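Local coordinates for protein kallikrein-10 (Homo sapiens, PDB 5LPE) that is a zymogen-like serine protease of the S1 kallikrein family, inhibited by zinc ions, with a tumour-suppressor role in breast and prostate cancer, at residues F27-V32 with A43-K48; D92-M97 with C221-W226; A113-Y118 with D194-G199; A121-Q126 with I151-P156; E160-G165 with Q212-Y217. All coordinates share one frame; numbering follows the deposited sequence.

Interaction 1 of 5, residues F27-V32 with A43-K48. With ZN (zinc ion), chain F.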
# COMPACT_ATOMS: atom_id res chain seq x y z
N PHE A 27 -4.92 -5.89 14.38
CA PHE A 27 -4.34 -5.38 13.15
C PHE A 27 -4.97 -6.03 11.94
O PHE A 27 -5.27 -7.22 11.94
CB PHE A 27 -2.84 -5.63 13.13
CG PHE A 27 -2.15 -4.98 11.98
CD1 PHE A 27 -1.76 -3.65 12.05
CD2 PHE A 27 -1.87 -5.70 10.82
CE1 PHE A 27 -1.12 -3.04 10.99
CE2 PHE A 27 -1.22 -5.10 9.75
CZ PHE A 27 -0.84 -3.77 9.84
N HIS A 28 -5.16 -5.25 10.88
CA HIS A 28 -5.78 -5.80 9.69
C HIS A 28 -4.93 -5.52 8.45
O HIS A 28 -4.43 -6.45 7.81
CB HIS A 28 -7.19 -5.22 9.50
CG HIS A 28 -8.11 -6.12 8.75
ND1 HIS A 28 -8.60 -7.30 9.28
CD2 HIS A 28 -8.65 -6.02 7.51
CE1 HIS A 28 -9.40 -7.88 8.41
NE2 HIS A 28 -9.45 -7.12 7.32
N CYS A 29 -4.75 -4.25 8.11
CA CYS A 29 -4.05 -3.91 6.89
C CYS A 29 -3.25 -2.64 7.09
O CYS A 29 -3.47 -1.88 8.03
CB CYS A 29 -5.01 -3.72 5.72
SG CYS A 29 -5.54 -5.28 5.02
N ALA A 30 -2.33 -2.41 6.18
CA ALA A 30 -1.73 -1.09 6.06
C ALA A 30 -2.48 -0.32 4.99
O ALA A 30 -3.36 -0.84 4.30
CB ALA A 30 -0.24 -1.20 5.74
N GLY A 31 -2.12 0.95 4.85
CA GLY A 31 -2.81 1.86 3.95
C GLY A 31 -1.98 3.12 3.81
O GLY A 31 -1.00 3.33 4.53
N VAL A 32 -2.38 3.96 2.87
CA VAL A 32 -1.65 5.20 2.66
C VAL A 32 -2.60 6.37 2.84
O VAL A 32 -3.77 6.32 2.45
CB VAL A 32 -1.00 5.26 1.27
CG1 VAL A 32 0.23 6.14 1.34
CG2 VAL A 32 -0.66 3.90 0.84
N ALA A 43 -8.74 -3.56 -1.46
CA ALA A 43 -10.14 -3.91 -1.21
C ALA A 43 -10.27 -5.17 -0.35
O ALA A 43 -11.20 -5.26 0.47
CB ALA A 43 -10.88 -4.10 -2.53
N HIS A 44 -9.35 -6.14 -0.49
CA HIS A 44 -9.50 -7.39 0.28
C HIS A 44 -9.42 -7.16 1.77
O HIS A 44 -9.64 -8.11 2.53
CB HIS A 44 -8.45 -8.44 -0.13
CG HIS A 44 -7.07 -8.16 0.39
ND1 HIS A 44 -6.00 -7.95 -0.45
CD2 HIS A 44 -6.58 -8.08 1.65
CE1 HIS A 44 -4.91 -7.73 0.27
NE2 HIS A 44 -5.24 -7.80 1.55
N CYS A 45 -9.07 -5.95 2.20
CA CYS A 45 -9.07 -5.53 3.59
C CYS A 45 -10.43 -5.03 4.06
O CYS A 45 -10.55 -4.59 5.21
CB CYS A 45 -8.05 -4.41 3.80
SG CYS A 45 -6.37 -4.79 3.27
N GLY A 46 -11.45 -5.10 3.21
CA GLY A 46 -12.73 -4.45 3.48
C GLY A 46 -13.75 -5.27 4.23
O GLY A 46 -14.94 -4.99 4.15
N ASN A 47 -13.29 -6.29 4.98
CA ASN A 47 -14.18 -7.01 5.89
C ASN A 47 -15.00 -6.03 6.71
O ASN A 47 -16.23 -6.15 6.80
CB ASN A 47 -13.38 -7.93 6.81
CG ASN A 47 -12.27 -8.69 6.09
OD1 ASN A 47 -11.21 -8.12 5.80
ND2 ASN A 47 -12.51 -9.97 5.81
N LYS A 48 -14.33 -5.03 7.30
CA LYS A 48 -14.95 -3.85 7.92
C LYS A 48 -15.71 -4.21 9.19
O LYS A 48 -16.12 -5.36 9.36
CB LYS A 48 -15.89 -3.15 6.92
CG LYS A 48 -15.33 -1.87 6.33
CD LYS A 48 -16.06 -1.46 5.07
CE LYS A 48 -15.30 -1.93 3.83
NZ LYS A 48 -16.03 -1.65 2.55
ZN ZN F . -6.30 -8.67 -2.39
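Strand residues 27-32 run past the short 3-10 turn at 43-45 and the loop after it, the chains coming nearest at Cys-29 and Cys-45, whose CA atoms lie 6.2 Å apart. A classic beta bulge sets His-28 and Cys-29 together opposite Leu-21, and both side chains point at the second segment. Cys-29 SG and Cys-45 SG are joined at 2.0 Å in a left-handed disulfide with chi3 -86°; each sulfur sits anti to its own carbonyl carbon. Beside it, His-28 has CG anti to its backbone N (chi1 -153°), which carries the imidazole rim across to Asn-47. NE2 donates to Asn-47 OD1 at 2.5 Å, in the ring plane but from above the amide carbonyl plane, the two flat groups being almost perpendicular. On the same rim, His-28 CD2 rests 3.3 Å from Cys-45 O. An alanine at His-28 would lose the Asn-47 bond and this rim contact, and would probably leave the turn beyond the disulfide less firmly placed. His-44 touches the bridge lightly, its NE2 lying 4.3 Å from Cys-29 SG. That nitrogen is hydrogen-bonded to Ser-187, while ND1 binds zinc at 2.1 Å together with Asp-92 and Asp-95. The metal thus holds the nitrogen that in active S1 proteases faces the catalytic aspartate. A disulfide directly after the probable charge-relay histidine, tying it to a first-barrel strand, is the histidine-loop arrangement of the chymotrypsin fold.

Interaction 2 of 5, residues D92-M97 with C221-W226. With ZN (zinc ion), chain F.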
# COMPACT_ATOMS: atom_id res chain seq x y z
N ASP A 92 -7.48 -11.58 -5.82
CA ASP A 92 -8.33 -10.40 -5.89
C ASP A 92 -7.88 -9.52 -7.04
O ASP A 92 -6.70 -9.17 -7.15
CB ASP A 92 -8.27 -9.57 -4.61
CG ASP A 92 -7.95 -10.37 -3.40
OD1 ASP A 92 -8.88 -10.95 -2.81
OD2 ASP A 92 -6.77 -10.36 -3.01
N GLU A 93 -8.81 -9.12 -7.87
CA GLU A 93 -8.47 -8.30 -9.01
C GLU A 93 -9.17 -6.95 -8.88
O GLU A 93 -10.35 -6.88 -8.50
CB GLU A 93 -8.79 -9.04 -10.31
CG GLU A 93 -8.13 -10.46 -10.43
CD GLU A 93 -6.66 -10.61 -9.90
OE1 GLU A 93 -6.27 -11.76 -9.55
OE2 GLU A 93 -5.89 -9.62 -9.84
N HIS A 94 -8.41 -5.87 -9.16
CA HIS A 94 -8.80 -4.49 -8.87
C HIS A 94 -8.99 -4.26 -7.37
O HIS A 94 -9.92 -3.56 -6.95
CB HIS A 94 -10.09 -4.07 -9.60
CG HIS A 94 -9.97 -3.98 -11.09
ND1 HIS A 94 -9.06 -3.16 -11.72
CD2 HIS A 94 -10.68 -4.59 -12.07
CE1 HIS A 94 -9.21 -3.28 -13.03
NE2 HIS A 94 -10.18 -4.14 -13.27
N ASP A 95 -8.12 -4.82 -6.52
CA ASP A 95 -8.41 -4.68 -5.09
C ASP A 95 -7.78 -3.37 -4.63
O ASP A 95 -6.59 -3.29 -4.33
CB ASP A 95 -7.96 -5.87 -4.26
CG ASP A 95 -6.51 -6.24 -4.45
OD1 ASP A 95 -5.90 -5.78 -5.43
OD2 ASP A 95 -6.01 -7.03 -3.61
N LEU A 96 -8.65 -2.38 -4.49
CA LEU A 96 -8.39 -1.02 -4.07
C LEU A 96 -9.60 -0.60 -3.28
O LEU A 96 -10.73 -0.90 -3.66
CB LEU A 96 -8.20 -0.09 -5.27
CG LEU A 96 -6.83 0.55 -5.42
CD1 LEU A 96 -5.78 -0.52 -5.35
CD2 LEU A 96 -6.79 1.31 -6.72
N MET A 97 -9.38 0.08 -2.17
CA MET A 97 -10.49 0.54 -1.36
C MET A 97 -10.08 1.89 -0.79
O MET A 97 -8.95 2.06 -0.33
CB MET A 97 -10.80 -0.48 -0.26
CG MET A 97 -11.94 -0.13 0.65
SD MET A 97 -12.22 -1.37 1.95
CE MET A 97 -10.61 -1.51 2.70
N CYS A 221 -1.18 4.41 -10.92
CA CYS A 221 -1.25 5.35 -12.04
C CYS A 221 -2.30 4.98 -13.07
O CYS A 221 -2.51 5.75 -14.01
CB CYS A 221 0.09 5.44 -12.76
SG CYS A 221 0.51 3.91 -13.65
N LYS A 222 -2.90 3.79 -12.97
CA LYS A 222 -4.03 3.40 -13.80
C LYS A 222 -5.38 3.69 -13.15
O LYS A 222 -6.40 3.53 -13.82
CB LYS A 222 -3.98 1.90 -14.12
CG LYS A 222 -2.61 1.38 -14.56
CD LYS A 222 -2.10 2.13 -15.77
CE LYS A 222 -1.22 1.25 -16.63
NZ LYS A 222 -0.79 2.03 -17.81
N TYR A 223 -5.40 4.02 -11.87
CA TYR A 223 -6.63 4.24 -11.12
C TYR A 223 -6.92 5.71 -10.80
O TYR A 223 -7.86 5.99 -10.05
CB TYR A 223 -6.60 3.37 -9.86
CG TYR A 223 -6.72 1.90 -10.24
CD1 TYR A 223 -5.60 1.16 -10.58
CD2 TYR A 223 -7.96 1.27 -10.32
CE1 TYR A 223 -5.70 -0.16 -10.96
CE2 TYR A 223 -8.07 -0.08 -10.70
CZ TYR A 223 -6.93 -0.78 -11.01
OH TYR A 223 -6.99 -2.10 -11.40
N MET A 224 -6.13 6.64 -11.32
CA MET A 224 -6.24 8.04 -10.88
C MET A 224 -7.62 8.63 -11.15
O MET A 224 -8.11 9.45 -10.35
CB MET A 224 -5.16 8.89 -11.54
CG MET A 224 -3.78 8.56 -11.02
SD MET A 224 -3.89 8.48 -9.25
CE MET A 224 -4.12 10.22 -8.87
N SER A 225 -8.26 8.25 -12.26
CA SER A 225 -9.60 8.75 -12.54
C SER A 225 -10.55 8.46 -11.39
O SER A 225 -11.23 9.36 -10.89
CB SER A 225 -10.14 8.14 -13.83
OG SER A 225 -9.44 8.64 -14.96
N TRP A 226 -10.59 7.21 -10.95
CA TRP A 226 -11.47 6.82 -9.85
C TRP A 226 -11.03 7.44 -8.53
O TRP A 226 -11.86 7.98 -7.80
CB TRP A 226 -11.53 5.29 -9.75
CG TRP A 226 -12.28 4.77 -8.57
CD1 TRP A 226 -13.64 4.76 -8.41
CD2 TRP A 226 -11.73 4.17 -7.39
NE1 TRP A 226 -13.96 4.20 -7.20
CE2 TRP A 226 -12.81 3.83 -6.55
CE3 TRP A 226 -10.43 3.91 -6.96
CZ2 TRP A 226 -12.63 3.24 -5.31
CZ3 TRP A 226 -10.26 3.31 -5.72
CH2 TRP A 226 -11.35 2.99 -4.91
ZN ZN F . -6.30 -8.67 -2.39
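With CG anti to the carbonyl carbon in both residues (chi1 -67° in His-94, -69° in Tyr-223), the two rings are brought rim to rim. Their planes stand 75° apart and neither lies over the other's face. His-94 ND1 and Tyr-223 OH are hydrogen-bonded at 2.3 Å, and either could be the donor. Further along the tyrosine, Leu-96 CD2 sits over one face, 4.0 Å from the ring centroid, in a CH-pi contact. The same leucine meets the end of the indole, its CB 4.0 Å from Trp-226 CZ3. Trp-226 has CG anti to its backbone N, and the edge of its ring also approaches Met-97 CA. His-76 packs edge-to-face with both Tyr-223 and Trp-226. Tyr-223 occupies the N-cap position of helix 224-230. The other side of the loop holds the metal: Asp-92 OD2 binds zinc at 1.9 Å and Asp-95 OD2 at 2.1 Å, with His-44 as the third protein ligand. Ser-202 also bonds to Asp-95 OD2. Two carboxylates sharing one cation would probably stay ionised, and the presumed charge-relay aspartate is engaged by zinc, consistent with inhibition by the metal.

Interaction 3 of 5, residues A113-Y118 with D194-G199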
# COMPACT_ATOMS: atom_id res chain seq x y z
N ALA A 113 -0.11 13.64 3.63
CA ALA A 113 -0.48 12.77 2.53
C ALA A 113 0.75 12.46 1.66
O ALA A 113 1.76 13.18 1.66
CB ALA A 113 -1.59 13.39 1.69
N LEU A 114 0.66 11.34 0.93
CA LEU A 114 1.63 10.92 -0.09
C LEU A 114 1.14 11.37 -1.47
O LEU A 114 0.01 11.04 -1.86
CB LEU A 114 1.83 9.40 -0.06
CG LEU A 114 3.16 8.69 -0.34
CD1 LEU A 114 2.86 7.28 -0.82
CD2 LEU A 114 4.14 9.45 -1.25
N GLN A 115 1.97 12.15 -2.16
CA GLN A 115 1.63 12.57 -3.51
C GLN A 115 1.26 11.35 -4.35
O GLN A 115 1.97 10.35 -4.36
CB GLN A 115 2.83 13.31 -4.12
CG GLN A 115 2.58 13.93 -5.49
CD GLN A 115 3.84 14.53 -6.06
OE1 GLN A 115 3.80 15.57 -6.73
NE2 GLN A 115 4.97 13.87 -5.83
N LEU A 116 0.11 11.43 -5.02
CA LEU A 116 -0.36 10.42 -5.95
C LEU A 116 0.48 10.41 -7.24
O LEU A 116 1.11 11.40 -7.59
CB LEU A 116 -1.83 10.68 -6.26
CG LEU A 116 -2.79 10.42 -5.11
CD1 LEU A 116 -4.10 11.14 -5.34
CD2 LEU A 116 -2.95 8.92 -4.91
N PRO A 117 0.51 9.28 -7.96
CA PRO A 117 1.32 9.23 -9.19
C PRO A 117 0.75 10.16 -10.25
O PRO A 117 -0.46 10.16 -10.50
CB PRO A 117 1.23 7.76 -9.62
CG PRO A 117 -0.05 7.31 -9.11
CD PRO A 117 -0.24 8.03 -7.77
N TYR A 118 1.62 10.97 -10.85
CA TYR A 118 1.33 11.76 -12.03
C TYR A 118 1.81 11.07 -13.31
O TYR A 118 1.74 11.66 -14.39
CB TYR A 118 1.92 13.16 -11.90
CG TYR A 118 3.41 13.19 -11.64
CD1 TYR A 118 3.92 13.07 -10.35
CD2 TYR A 118 4.30 13.34 -12.68
CE1 TYR A 118 5.26 13.10 -10.13
CE2 TYR A 118 5.66 13.37 -12.46
CZ TYR A 118 6.13 13.25 -11.19
OH TYR A 118 7.49 13.29 -10.98
N ASP A 194 10.37 7.37 -5.86
CA ASP A 194 10.70 8.80 -5.89
C ASP A 194 9.62 9.63 -5.17
O ASP A 194 9.13 10.64 -5.69
CB ASP A 194 10.90 9.28 -7.34
CG ASP A 194 12.05 10.28 -7.47
OD1 ASP A 194 12.41 10.88 -6.43
OD2 ASP A 194 12.58 10.50 -8.60
N GLU A 195 9.29 9.20 -3.95
CA GLU A 195 8.29 9.87 -3.11
C GLU A 195 6.96 10.09 -3.84
O GLU A 195 6.27 11.10 -3.65
CB GLU A 195 8.84 11.19 -2.56
CG GLU A 195 9.81 10.98 -1.41
CD GLU A 195 9.34 11.70 -0.19
OE1 GLU A 195 10.10 11.79 0.79
OE2 GLU A 195 8.19 12.18 -0.21
N THR A 196 6.62 9.11 -4.68
CA THR A 196 5.31 8.91 -5.28
C THR A 196 4.78 7.53 -4.88
O THR A 196 5.54 6.62 -4.54
CB THR A 196 5.37 9.01 -6.83
OG1 THR A 196 6.73 8.87 -7.25
CG2 THR A 196 4.83 10.34 -7.36
N LEU A 197 3.45 7.39 -4.93
CA LEU A 197 2.77 6.14 -4.62
C LEU A 197 2.50 5.45 -5.94
O LEU A 197 1.63 5.87 -6.70
CB LEU A 197 1.45 6.43 -3.90
CG LEU A 197 0.56 5.25 -3.56
CD1 LEU A 197 1.05 4.60 -2.27
CD2 LEU A 197 -0.82 5.80 -3.42
N GLN A 198 3.25 4.40 -6.24
CA GLN A 198 2.97 3.67 -7.46
C GLN A 198 2.13 2.40 -7.25
O GLN A 198 1.55 1.90 -8.22
CB GLN A 198 4.29 3.35 -8.17
CG GLN A 198 5.01 4.61 -8.72
CD GLN A 198 4.30 5.22 -9.93
OE1 GLN A 198 3.48 4.57 -10.57
NE2 GLN A 198 4.62 6.46 -10.23
N GLY A 199 1.96 1.91 -6.02
CA GLY A 199 1.28 0.64 -5.87
C GLY A 199 0.77 0.37 -4.47
O GLY A 199 1.36 0.81 -3.48
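Leu-197, on a strand of the second barrel of the chymotrypsin fold, meets the connection that leads there from the first barrel. Leu-114 crosses it at about a right angle, its CD1 resting 3.5 Å from Leu-197 CB, while its other branch, CD2, lies 3.6 Å from Glu-195 O. Leu-116 runs alongside instead, CD2 to Leu-197 CD2 at 4.1 Å. Pro-117 lies along the strand with CD 3.1 Å from Leu-197 O. The backbones add one weak hydrogen bond, Leu-197 N to Gln-115 O at 3.4 Å. Around this apolar centre, Thr-196 CG2 is approached by two side chains: Gln-115, extended and lying parallel to it, and Tyr-118, which crosses it with CE1 3.9 Å away. Val-32 of strand 26-35 touches both Leu-114 and Leu-197, so the cluster belongs to the seam between the barrels. An alanine at Leu-114 would lose both methyl branches and with them the contacts to Leu-197, Glu-195 O and Val-32, which is likely to loosen the connection against the strand. Farther out, Met-224 of helix 224-230 packs on Leu-116 and Pro-117. Gln-198 and Gly-199 form a classic beta bulge opposite Leu-191. Gln-198, bent at chi2 (-71°), gives its NE2 to Arg-119 O, and the same nitrogen passes 3.7 Å from Pro-117 CB.

Interaction 4 of 5, residues A121-Q126 with I151-P156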
# COMPACT_ATOMS: atom_id res chain seq x y z
N ALA A 121 5.47 4.23 -13.17
CA ALA A 121 6.84 3.83 -12.95
C ALA A 121 7.18 2.68 -13.88
O ALA A 121 6.36 1.79 -14.11
CB ALA A 121 7.06 3.45 -11.49
N GLN A 122 8.37 2.74 -14.45
CA GLN A 122 8.78 1.76 -15.44
C GLN A 122 9.58 0.62 -14.81
O GLN A 122 10.20 0.80 -13.76
CB GLN A 122 9.59 2.42 -16.54
CG GLN A 122 8.87 3.59 -17.19
CD GLN A 122 7.55 3.20 -17.85
OE1 GLN A 122 7.42 2.10 -18.40
NE2 GLN A 122 6.58 4.11 -17.82
N PRO A 123 9.57 -0.55 -15.43
CA PRO A 123 10.48 -1.61 -15.01
C PRO A 123 11.91 -1.12 -14.94
O PRO A 123 12.38 -0.38 -15.81
CB PRO A 123 10.30 -2.68 -16.09
CG PRO A 123 8.92 -2.47 -16.60
CD PRO A 123 8.66 -0.99 -16.51
N GLY A 124 12.60 -1.50 -13.87
CA GLY A 124 13.95 -1.07 -13.62
C GLY A 124 14.08 0.04 -12.61
O GLY A 124 15.20 0.31 -12.15
N ASP A 125 12.98 0.69 -12.24
CA ASP A 125 13.03 1.79 -11.29
C ASP A 125 13.29 1.24 -9.90
O ASP A 125 12.82 0.15 -9.56
CB ASP A 125 11.73 2.59 -11.29
CG ASP A 125 11.48 3.31 -12.59
OD1 ASP A 125 12.18 3.03 -13.58
OD2 ASP A 125 10.58 4.17 -12.62
N GLN A 126 13.99 2.01 -9.10
CA GLN A 126 14.24 1.64 -7.74
C GLN A 126 13.17 2.30 -6.85
O GLN A 126 13.05 3.47 -6.79
CB GLN A 126 15.67 1.96 -7.37
CG GLN A 126 16.61 0.85 -7.76
CD GLN A 126 17.71 0.62 -6.76
OE1 GLN A 126 17.74 -0.36 -6.04
NE2 GLN A 126 18.62 1.52 -6.71
N ILE A 151 13.20 -1.89 -3.74
CA ILE A 151 12.49 -2.84 -4.58
C ILE A 151 12.68 -2.40 -6.01
O ILE A 151 12.77 -1.20 -6.30
CB ILE A 151 10.99 -2.93 -4.17
CG1 ILE A 151 10.57 -4.39 -3.95
CG2 ILE A 151 10.11 -2.29 -5.20
CD1 ILE A 151 9.33 -4.57 -3.10
N THR A 152 12.70 -3.38 -6.90
CA THR A 152 12.94 -3.15 -8.32
C THR A 152 11.70 -3.49 -9.10
O THR A 152 11.22 -4.62 -9.04
CB THR A 152 14.13 -3.99 -8.82
OG1 THR A 152 15.30 -3.67 -8.04
CG2 THR A 152 14.39 -3.72 -10.29
N ILE A 153 11.16 -2.52 -9.83
CA ILE A 153 10.00 -2.83 -10.66
C ILE A 153 10.44 -3.84 -11.71
O ILE A 153 11.43 -3.63 -12.42
CB ILE A 153 9.42 -1.56 -11.31
CG1 ILE A 153 9.06 -0.50 -10.28
CG2 ILE A 153 8.22 -1.93 -12.17
CD1 ILE A 153 7.94 -0.89 -9.36
N LEU A 154 9.73 -4.95 -11.79
CA LEU A 154 9.94 -5.93 -12.83
C LEU A 154 8.94 -5.67 -13.94
O LEU A 154 8.05 -4.83 -13.83
CB LEU A 154 9.80 -7.34 -12.28
CG LEU A 154 10.69 -7.67 -11.08
CD1 LEU A 154 10.50 -9.14 -10.70
CD2 LEU A 154 12.15 -7.35 -11.40
N SER A 155 9.02 -6.47 -14.95
CA SER A 155 8.10 -6.08 -16.00
C SER A 155 6.93 -7.05 -16.04
O SER A 155 7.06 -8.20 -15.62
CB SER A 155 8.82 -6.09 -17.34
OG SER A 155 9.72 -7.17 -17.39
N PRO A 156 5.76 -6.61 -16.56
CA PRO A 156 4.56 -7.46 -16.48
C PRO A 156 4.67 -8.69 -17.37
O PRO A 156 3.74 -9.04 -18.11
CB PRO A 156 3.44 -6.52 -16.97
CG PRO A 156 4.15 -5.44 -17.78
CD PRO A 156 5.46 -5.27 -17.11
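Both backbone polar atoms of Ile-153 are satisfied by the turn across from it. Its O accepts from Gly-124 N at 2.8 Å, a fairly straight bond (162°) whose donor stands somewhat above the carbonyl plane. Its N donates to Asp-125 O at 3.2 Å, this time with the donor in the carbonyl plane and an angle of 165°. Each oxygen gains a CA-H contact as well: Pro-123 CA approaches Ile-153 O at 3.4 Å, and Thr-152 CA lies 3.5 Å from Asp-125 O. The turn, type II from Gln-122 to Asp-125, is closed by Asp-125 N to Gln-122 O at 3.2 Å. A weak bond from Gln-122 N to Asp-125 OD2 links its ends again through the side chain. Gly-124 has no room for a side chain, since a CB would collide with the carbonyl oxygen before it. Ile-153 points into the turn and sets CG2 3.6 Å from Pro-123 CA, and the proline ring continues along the chain to put CG 3.7 Å from Ser-155 CB. Gln-126 and Thr-152 then pair as an antiparallel, non-hydrogen-bonded bridge. From there strand 126-131 runs beside strand 147-153 in the second barrel, with a backbone hydrogen bond between Ile-151 and Cys-127. On the other flank Thr-152 is backbone-bonded to Gly-175 of strand 171-176, while the Ile-151 and Ile-153 side chains reach Leu-191 of strand 190-193.

Interaction 5 of 5, residues E160-G165 with Q212-Y217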
# COMPACT_ATOMS: atom_id res chain seq x y z
N GLU A 160 4.76 -13.26 -14.91
CA GLU A 160 4.05 -14.39 -15.46
C GLU A 160 4.87 -15.67 -15.34
O GLU A 160 4.32 -16.77 -15.43
CB GLU A 160 3.68 -14.11 -16.92
CG GLU A 160 2.40 -14.78 -17.42
CD GLU A 160 2.61 -16.20 -17.92
OE1 GLU A 160 1.59 -16.91 -18.09
OE2 GLU A 160 3.77 -16.61 -18.17
N VAL A 161 6.18 -15.53 -15.13
CA VAL A 161 7.03 -16.68 -14.88
C VAL A 161 6.78 -17.24 -13.49
O VAL A 161 6.63 -18.46 -13.31
CB VAL A 161 8.51 -16.29 -15.08
CG1 VAL A 161 9.44 -17.24 -14.33
CG2 VAL A 161 8.84 -16.26 -16.56
N PHE A 162 6.69 -16.38 -12.49
CA PHE A 162 6.45 -16.87 -11.14
C PHE A 162 4.99 -17.23 -10.92
O PHE A 162 4.69 -18.09 -10.07
CB PHE A 162 6.88 -15.83 -10.12
CG PHE A 162 8.34 -15.60 -10.10
CD1 PHE A 162 8.92 -14.68 -10.97
CD2 PHE A 162 9.14 -16.32 -9.23
CE1 PHE A 162 10.28 -14.47 -10.95
CE2 PHE A 162 10.51 -16.11 -9.21
CZ PHE A 162 11.08 -15.19 -10.07
N TYR A 163 4.08 -16.60 -11.65
CA TYR A 163 2.64 -16.79 -11.50
C TYR A 163 2.03 -17.00 -12.88
O TYR A 163 1.33 -16.12 -13.40
CB TYR A 163 2.00 -15.60 -10.79
CG TYR A 163 2.66 -15.25 -9.48
CD1 TYR A 163 2.49 -16.06 -8.37
CD2 TYR A 163 3.45 -14.12 -9.36
CE1 TYR A 163 3.09 -15.75 -7.17
CE2 TYR A 163 4.06 -13.80 -8.16
CZ TYR A 163 3.87 -14.63 -7.07
OH TYR A 163 4.46 -14.35 -5.85
N PRO A 164 2.29 -18.14 -13.51
CA PRO A 164 1.76 -18.38 -14.86
C PRO A 164 0.24 -18.40 -14.87
O PRO A 164 -0.39 -19.19 -14.18
CB PRO A 164 2.36 -19.73 -15.24
CG PRO A 164 2.73 -20.36 -13.95
CD PRO A 164 3.09 -19.27 -13.01
N GLY A 165 -0.35 -17.58 -15.73
CA GLY A 165 -1.77 -17.35 -15.72
C GLY A 165 -2.19 -16.07 -15.03
O GLY A 165 -3.39 -15.86 -14.83
N GLN A 212 13.01 -14.57 -3.50
CA GLN A 212 13.06 -14.92 -4.91
C GLN A 212 11.74 -14.59 -5.61
O GLN A 212 11.75 -14.18 -6.77
CB GLN A 212 13.44 -16.40 -5.06
CG GLN A 212 14.89 -16.68 -4.58
CD GLN A 212 15.53 -17.97 -5.14
OE1 GLN A 212 15.02 -18.58 -6.07
NE2 GLN A 212 16.65 -18.38 -4.54
N HIS A 213 10.59 -14.72 -4.90
CA HIS A 213 9.39 -14.38 -5.68
C HIS A 213 9.02 -12.90 -5.48
O HIS A 213 9.12 -12.37 -4.37
CB HIS A 213 8.22 -15.25 -5.27
CG HIS A 213 7.81 -15.07 -3.84
ND1 HIS A 213 8.61 -15.46 -2.79
CD2 HIS A 213 6.71 -14.50 -3.29
CE1 HIS A 213 8.01 -15.16 -1.65
NE2 HIS A 213 6.86 -14.57 -1.93
N PRO A 214 8.60 -12.22 -6.56
CA PRO A 214 8.13 -10.84 -6.43
C PRO A 214 6.70 -10.76 -5.92
O PRO A 214 5.89 -11.67 -6.09
CB PRO A 214 8.22 -10.32 -7.87
CG PRO A 214 7.85 -11.51 -8.66
CD PRO A 214 8.58 -12.66 -7.96
N ALA A 215 6.39 -9.62 -5.31
CA ALA A 215 5.03 -9.37 -4.87
C ALA A 215 4.25 -8.70 -5.98
O ALA A 215 4.81 -8.22 -6.96
CB ALA A 215 5.01 -8.50 -3.61
N VAL A 216 2.95 -8.58 -5.77
CA VAL A 216 2.03 -8.10 -6.78
C VAL A 216 1.30 -6.91 -6.20
O VAL A 216 0.55 -7.04 -5.22
CB VAL A 216 1.05 -9.19 -7.24
CG1 VAL A 216 -0.00 -8.61 -8.18
CG2 VAL A 216 1.80 -10.31 -7.92
N TYR A 217 1.54 -5.73 -6.78
CA TYR A 217 0.97 -4.48 -6.33
C TYR A 217 -0.04 -3.98 -7.36
O TYR A 217 0.12 -4.21 -8.57
CB TYR A 217 2.04 -3.42 -6.13
CG TYR A 217 2.95 -3.67 -4.95
CD1 TYR A 217 4.00 -4.58 -5.02
CD2 TYR A 217 2.78 -2.95 -3.77
CE1 TYR A 217 4.83 -4.79 -3.94
CE2 TYR A 217 3.61 -3.15 -2.67
CZ TYR A 217 4.64 -4.08 -2.76
OH TYR A 217 5.47 -4.29 -1.66
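One hydrogen bond, to Val-205 O, grips His-213 NE2 and fixes the imidazole at the side of this contact. The same ring brings its edge to the tyrosine hydroxyl, His-213 CD2 lying 3.4 Å from Tyr-163 OH. That hydroxyl also lies 3.0 Å from Pro-214 O, which sits at the edge of the tyrosine ring, in its plane. Phe-162 handles the apolar side. With CG anti to its carbonyl carbon (chi1 -67°), it turns one face to the proline, and Pro-214 CD stands 3.6 Å above the plane over the ring centre, a CH-pi contact. CE2 of the Phe-162 ring lies 3.3 Å from Gln-212 O. Tyr-163 also meets Val-216 tip to tip, CE2 to CG2 at 4.2 Å. Beyond it stands Trp-203, edge-to-face with Tyr-163. The turn that carries the tyrosine is closed by Gly-165 N donating to Glu-160 OE1. The short helix, whose Cys-159 is bridged to Cys-173, is thus packed on the start of strand 215-219, beside the Ser-Trp-Gly segment that lines the substrate cleft in chymotrypsin-fold proteases.

The five contacts divide between the two six-stranded barrels and the seam joining them. Interaction 1 belongs to the first barrel, interactions 4 and 5 to the second, their centres about 13 Å apart and touching through Leu-154 and Pro-214. Interactions 1 and 2, about 15 Å apart, share the zinc ion, so the metal spans both at the active site. Along the chain interaction 1 closes first; interaction 2 then encloses the other three, with 4 nested inside 3, and 3 and 5 alternating. Strands 196-203 and 215-219 are neighbours, bringing 3 and 5 into one sheet. Val-32 reaches interaction 3 from interaction 1, and Met-224 from interaction 2, so residues distant in sequence meet where the barrels join.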